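Glycoprotein (Chandipura virus, PDB 5MDM) probably attaches the virus to host receptors and, as a class III fusion glycoprotein triggered by endosomal acidity, drives fusion of the viral and endosomal membranes. Local coordinates at residues 227-239 with 258-270. Numbering follows the deposited sequence.
Sequences GIKFPNGEWVSLD and AGTEVRSTLQSDG
R263 lays its aliphatic part over the backbone of the 230-233 turn, R263 CG packing 3.4 Å from G233 C, and then grips that turn twice. Its backbone N donates almost straight to G233 O (2.9 Å), while NH1 reaches N232 O at 2.9 Å over a more bent path, 143° at the hydrogen. With chi1 at 51°, CG is directed against the turn's backbone, and the bend at chi3 brings the guanidinium alongside N232 O. E234 crosses it obliquely, with the carboxylate plane steeply inclined to the guanidinium; OE2 lies over one guanidinium face, 3.4 Å from NH2 of R263, a salt bridge of charge alone. L266 N, at the start of the 3-10 segment 266-268, donates nearly straight to E234 OE2 (3.0 Å) from above the carboxylate plane, so one oxygen serves both partners. Back toward the start of 258-270, V262 sets CG1 3.6 Å from CB of W235, whose NE1 is held by L220 O. Also on the hairpin side, K229 bends so that CD rests against T260 CG2 (3.5 Å), and its NZ returns to F230 O. N232 OD1 accepts from E234 N in an Asx turn following on the type I turn F230-G233, while ND2 donates to I395 O. This beta hairpin of strands 225-229 and 235-237 thus holds the extended lead-in to helix 270-295; the lead-in, 258-270, lies in a region probably involved in trimerization.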
loop_
_atom_site.group_PDB
_atom_site.type_symbol
_atom_site.label_atom_id
_atom_site.label_comp_id
_atom_site.label_asym_id
_atom_site.label_seq_id
_atom_site.Cartn_x
_atom_site.Cartn_y
_atom_site.Cartn_z
ATOM N N GLY A 227 -23.599 17.731 5.580
ATOM C CA GLY A 227 -22.217 18.091 5.782
ATOM C C GLY A 227 -21.665 18.868 4.621
ATOM O O GLY A 227 -22.392 19.318 3.739
ATOM N N ILE A 228 -20.356 19.027 4.627
ATOM C CA ILE A 228 -19.689 19.736 3.566
ATOM C C ILE A 228 -18.552 18.886 3.025
ATOM O O ILE A 228 -17.818 18.234 3.785
ATOM C CB ILE A 228 -19.175 21.094 4.056
ATOM C CG1 ILE A 228 -18.517 20.942 5.430
ATOM C CG2 ILE A 228 -20.321 22.086 4.149
ATOM C CD1 ILE A 228 -18.024 22.244 6.019
ATOM N N LYS A 229 -18.455 18.861 1.702
ATOM C CA LYS A 229 -17.323 18.279 1.019
ATOM C C LYS A 229 -16.312 19.381 0.756
ATOM O O LYS A 229 -16.627 20.428 0.169
ATOM C CB LYS A 229 -17.742 17.614 -0.294
ATOM C CG LYS A 229 -16.610 16.861 -0.981
ATOM C CD LYS A 229 -16.992 16.444 -2.391
ATOM C CE LYS A 229 -16.059 17.064 -3.422
ATOM N NZ LYS A 229 -15.975 18.551 -3.273
ATOM N N PHE A 230 -15.101 19.123 1.227
ATOM C CA PHE A 230 -13.945 19.971 1.022
ATOM C C PHE A 230 -13.393 19.812 -0.397
ATOM O O PHE A 230 -13.652 18.802 -1.059
ATOM C CB PHE A 230 -12.882 19.557 2.032
ATOM C CG PHE A 230 -13.226 19.901 3.444
ATOM C CD1 PHE A 230 -14.002 21.011 3.723
ATOM C CD2 PHE A 230 -12.772 19.118 4.494
ATOM C CE1 PHE A 230 -14.325 21.337 5.029
ATOM C CE2 PHE A 230 -13.095 19.432 5.802
ATOM C CZ PHE A 230 -13.873 20.547 6.071
ATOM N N PRO A 231 -12.618 20.805 -0.869
ATOM C CA PRO A 231 -12.016 20.775 -2.207
ATOM C C PRO A 231 -11.203 19.509 -2.470
ATOM O O PRO A 231 -11.020 19.145 -3.626
ATOM C CB PRO A 231 -11.086 21.984 -2.195
ATOM C CG PRO A 231 -11.684 22.911 -1.225
ATOM C CD PRO A 231 -12.346 22.076 -0.175
ATOM N N ASN A 232 -10.719 18.849 -1.422
ATOM C CA ASN A 232 -9.976 17.607 -1.603
ATOM C C ASN A 232 -10.899 16.389 -1.631
ATOM O O ASN A 232 -10.446 15.248 -1.601
ATOM C CB ASN A 232 -8.886 17.458 -0.535
ATOM C CG ASN A 232 -9.443 17.122 0.830
ATOM O OD1 ASN A 232 -10.595 17.418 1.137
ATOM N ND2 ASN A 232 -8.620 16.494 1.661
ATOM N N GLY A 233 -12.201 16.639 -1.679
ATOM C CA GLY A 233 -13.159 15.565 -1.822
ATOM C C GLY A 233 -13.502 14.868 -0.529
ATOM O O GLY A 233 -14.306 13.935 -0.520
ATOM N N GLU A 234 -12.896 15.313 0.564
ATOM C CA GLU A 234 -13.213 14.767 1.879
ATOM C C GLU A 234 -14.410 15.490 2.501
ATOM O O GLU A 234 -14.753 16.602 2.105
ATOM C CB GLU A 234 -11.988 14.817 2.785
ATOM C CG GLU A 234 -10.814 14.037 2.228
ATOM C CD GLU A 234 -9.690 13.893 3.221
ATOM O OE1 GLU A 234 -9.755 14.536 4.283
ATOM O OE2 GLU A 234 -8.740 13.135 2.944
ATOM N N TRP A 235 -15.047 14.855 3.475
ATOM C CA TRP A 235 -16.341 15.330 3.953
ATOM C C TRP A 235 -16.391 15.395 5.478
ATOM O O TRP A 235 -15.940 14.485 6.171
ATOM C CB TRP A 235 -17.435 14.399 3.417
ATOM C CG TRP A 235 -18.840 14.741 3.782
ATOM C CD1 TRP A 235 -19.742 15.427 3.018
ATOM C CD2 TRP A 235 -19.531 14.374 4.980
ATOM N NE1 TRP A 235 -20.942 15.530 3.676
ATOM C CE2 TRP A 235 -20.839 14.888 4.882
ATOM C CE3 TRP A 235 -19.169 13.667 6.130
ATOM C CZ2 TRP A 235 -21.786 14.717 5.892
ATOM C CZ3 TRP A 235 -20.112 13.503 7.133
ATOM C CH2 TRP A 235 -21.405 14.023 7.005
ATOM N N VAL A 236 -16.926 16.482 6.009
ATOM C CA VAL A 236 -17.179 16.528 7.443
ATOM C C VAL A 236 -18.638 16.877 7.662
ATOM O O VAL A 236 -19.254 17.514 6.817
ATOM C CB VAL A 236 -16.265 17.530 8.192
ATOM C CG1 VAL A 236 -14.796 17.172 7.985
ATOM C CG2 VAL A 236 -16.553 18.959 7.754
ATOM N N SER A 237 -19.195 16.446 8.787
ATOM C CA SER A 237 -20.603 16.672 9.059
ATOM C C SER A 237 -20.827 18.070 9.619
ATOM O O SER A 237 -19.999 18.587 10.369
ATOM C CB SER A 237 -21.123 15.621 10.033
ATOM O OG SER A 237 -20.431 15.700 11.261
ATOM N N LEU A 238 -21.951 18.678 9.248
ATOM C CA LEU A 238 -22.309 20.008 9.725
ATOM C C LEU A 238 -23.819 20.163 9.723
ATOM O O LEU A 238 -24.443 20.090 8.662
ATOM C CB LEU A 238 -21.692 21.061 8.812
ATOM C CG LEU A 238 -22.133 22.511 8.991
ATOM C CD1 LEU A 238 -21.820 22.987 10.392
ATOM C CD2 LEU A 238 -21.430 23.376 7.965
ATOM N N ASP A 239 -24.414 20.375 10.895
ATOM C CA ASP A 239 -25.874 20.509 10.967
ATOM C C ASP A 239 -26.359 21.945 10.802
ATOM O O ASP A 239 -25.599 22.903 10.994
ATOM C CB ASP A 239 -26.440 19.914 12.257
ATOM C CG ASP A 239 -25.952 20.634 13.482
ATOM O OD1 ASP A 239 -24.791 21.103 13.465
ATOM O OD2 ASP A 239 -26.727 20.732 14.458
ATOM N N ALA A 258 -24.915 17.271 -8.636
ATOM C CA ALA A 258 -25.476 15.930 -8.581
ATOM C C ALA A 258 -24.415 14.910 -8.974
ATOM O O ALA A 258 -23.643 15.133 -9.907
ATOM C CB ALA A 258 -26.689 15.822 -9.492
ATOM N N GLY A 259 -24.357 13.810 -8.235
ATOM C CA GLY A 259 -23.407 12.754 -8.524
ATOM C C GLY A 259 -22.029 13.024 -7.957
ATOM O O GLY A 259 -21.062 12.344 -8.307
ATOM N N THR A 260 -21.936 14.023 -7.086
ATOM C CA THR A 260 -20.685 14.314 -6.397
ATOM C C THR A 260 -20.374 13.179 -5.436
ATOM O O THR A 260 -21.235 12.765 -4.668
ATOM C CB THR A 260 -20.768 15.628 -5.594
ATOM O OG1 THR A 260 -20.964 16.729 -6.487
ATOM C CG2 THR A 260 -19.491 15.855 -4.816
ATOM N N GLU A 261 -19.150 12.667 -5.482
ATOM C CA GLU A 261 -18.749 11.615 -4.559
ATOM C C GLU A 261 -17.864 12.147 -3.425
ATOM O O GLU A 261 -17.386 13.280 -3.468
ATOM C CB GLU A 261 -18.079 10.452 -5.307
ATOM C CG GLU A 261 -19.070 9.466 -5.922
ATOM C CD GLU A 261 -18.407 8.426 -6.812
ATOM O OE1 GLU A 261 -17.234 8.624 -7.196
ATOM O OE2 GLU A 261 -19.064 7.411 -7.130
ATOM N N VAL A 262 -17.662 11.319 -2.407
ATOM C CA VAL A 262 -16.933 11.707 -1.210
ATOM C C VAL A 262 -15.907 10.631 -0.866
ATOM O O VAL A 262 -16.199 9.438 -0.964
ATOM C CB VAL A 262 -17.922 11.906 -0.029
ATOM C CG1 VAL A 262 -17.302 11.506 1.299
ATOM C CG2 VAL A 262 -18.431 13.336 0.006
ATOM N N ARG A 263 -14.703 11.046 -0.481
ATOM C CA ARG A 263 -13.665 10.092 -0.097
ATOM C C ARG A 263 -13.449 10.019 1.414
ATOM O O ARG A 263 -13.725 10.975 2.145
ATOM C CB ARG A 263 -12.348 10.401 -0.806
ATOM C CG ARG A 263 -11.891 11.836 -0.675
ATOM C CD ARG A 263 -10.589 12.073 -1.422
ATOM N NE ARG A 263 -9.427 11.618 -0.667
ATOM C CZ ARG A 263 -8.306 12.317 -0.536
ATOM N NH1 ARG A 263 -8.195 13.501 -1.114
ATOM N NH2 ARG A 263 -7.296 11.830 0.171
ATOM N N SER A 264 -12.966 8.867 1.874
ATOM C CA SER A 264 -12.593 8.696 3.269
ATOM C C SER A 264 -11.481 9.661 3.630
ATOM O O SER A 264 -10.645 10.004 2.796
ATOM C CB SER A 264 -12.142 7.263 3.544
ATOM O OG SER A 264 -13.256 6.391 3.610
ATOM N N THR A 265 -11.487 10.108 4.879
ATOM C CA THR A 265 -10.479 11.036 5.354
ATOM C C THR A 265 -9.143 10.312 5.429
ATOM O O THR A 265 -8.925 9.457 6.290
ATOM C CB THR A 265 -10.871 11.650 6.704
ATOM O OG1 THR A 265 -11.981 12.532 6.511
ATOM C CG2 THR A 265 -9.724 12.441 7.277
ATOM N N LEU A 266 -8.262 10.650 4.494
ATOM C CA LEU A 266 -7.017 9.923 4.319
ATOM C C LEU A 266 -6.130 10.097 5.541
ATOM O O LEU A 266 -5.446 9.166 5.967
ATOM C CB LEU A 266 -6.302 10.397 3.052
ATOM C CG LEU A 266 -4.966 9.730 2.701
ATOM C CD1 LEU A 266 -5.106 8.220 2.557
ATOM C CD2 LEU A 266 -4.395 10.331 1.430
ATOM N N GLN A 267 -6.176 11.286 6.125
ATOM C CA GLN A 267 -5.272 11.620 7.212
ATOM C C GLN A 267 -5.542 10.859 8.505
ATOM O O GLN A 267 -4.734 10.898 9.433
ATOM C CB GLN A 267 -5.263 13.126 7.449
ATOM C CG GLN A 267 -4.353 13.846 6.483
ATOM C CD GLN A 267 -2.972 13.234 6.460
ATOM O OE1 GLN A 267 -2.335 13.080 7.504
ATOM N NE2 GLN A 267 -2.508 12.855 5.275
ATOM N N SER A 268 -6.663 10.153 8.556
ATOM C CA SER A 268 -7.020 9.401 9.743
ATOM C C SER A 268 -6.462 7.990 9.673
ATOM O O SER A 268 -6.514 7.252 10.656
ATOM C CB SER A 268 -8.536 9.354 9.907
ATOM O OG SER A 268 -9.122 8.544 8.905
ATOM N N ASP A 269 -5.933 7.619 8.506
ATOM C CA ASP A 269 -5.350 6.295 8.306
ATOM C C ASP A 269 -4.054 6.190 9.088
ATOM O O ASP A 269 -3.306 7.155 9.183
ATOM C CB ASP A 269 -5.108 6.015 6.822
ATOM C CG ASP A 269 -4.665 4.584 6.563
ATOM O OD1 ASP A 269 -5.212 3.952 5.635
ATOM O OD2 ASP A 269 -3.772 4.090 7.285
ATOM N N GLY A 270 -3.796 5.014 9.649
ATOM C CA GLY A 270 -2.658 4.815 10.527
ATOM C C GLY A 270 -1.334 5.024 9.835
ATOM O O GLY A 270 -0.413 5.609 10.406
#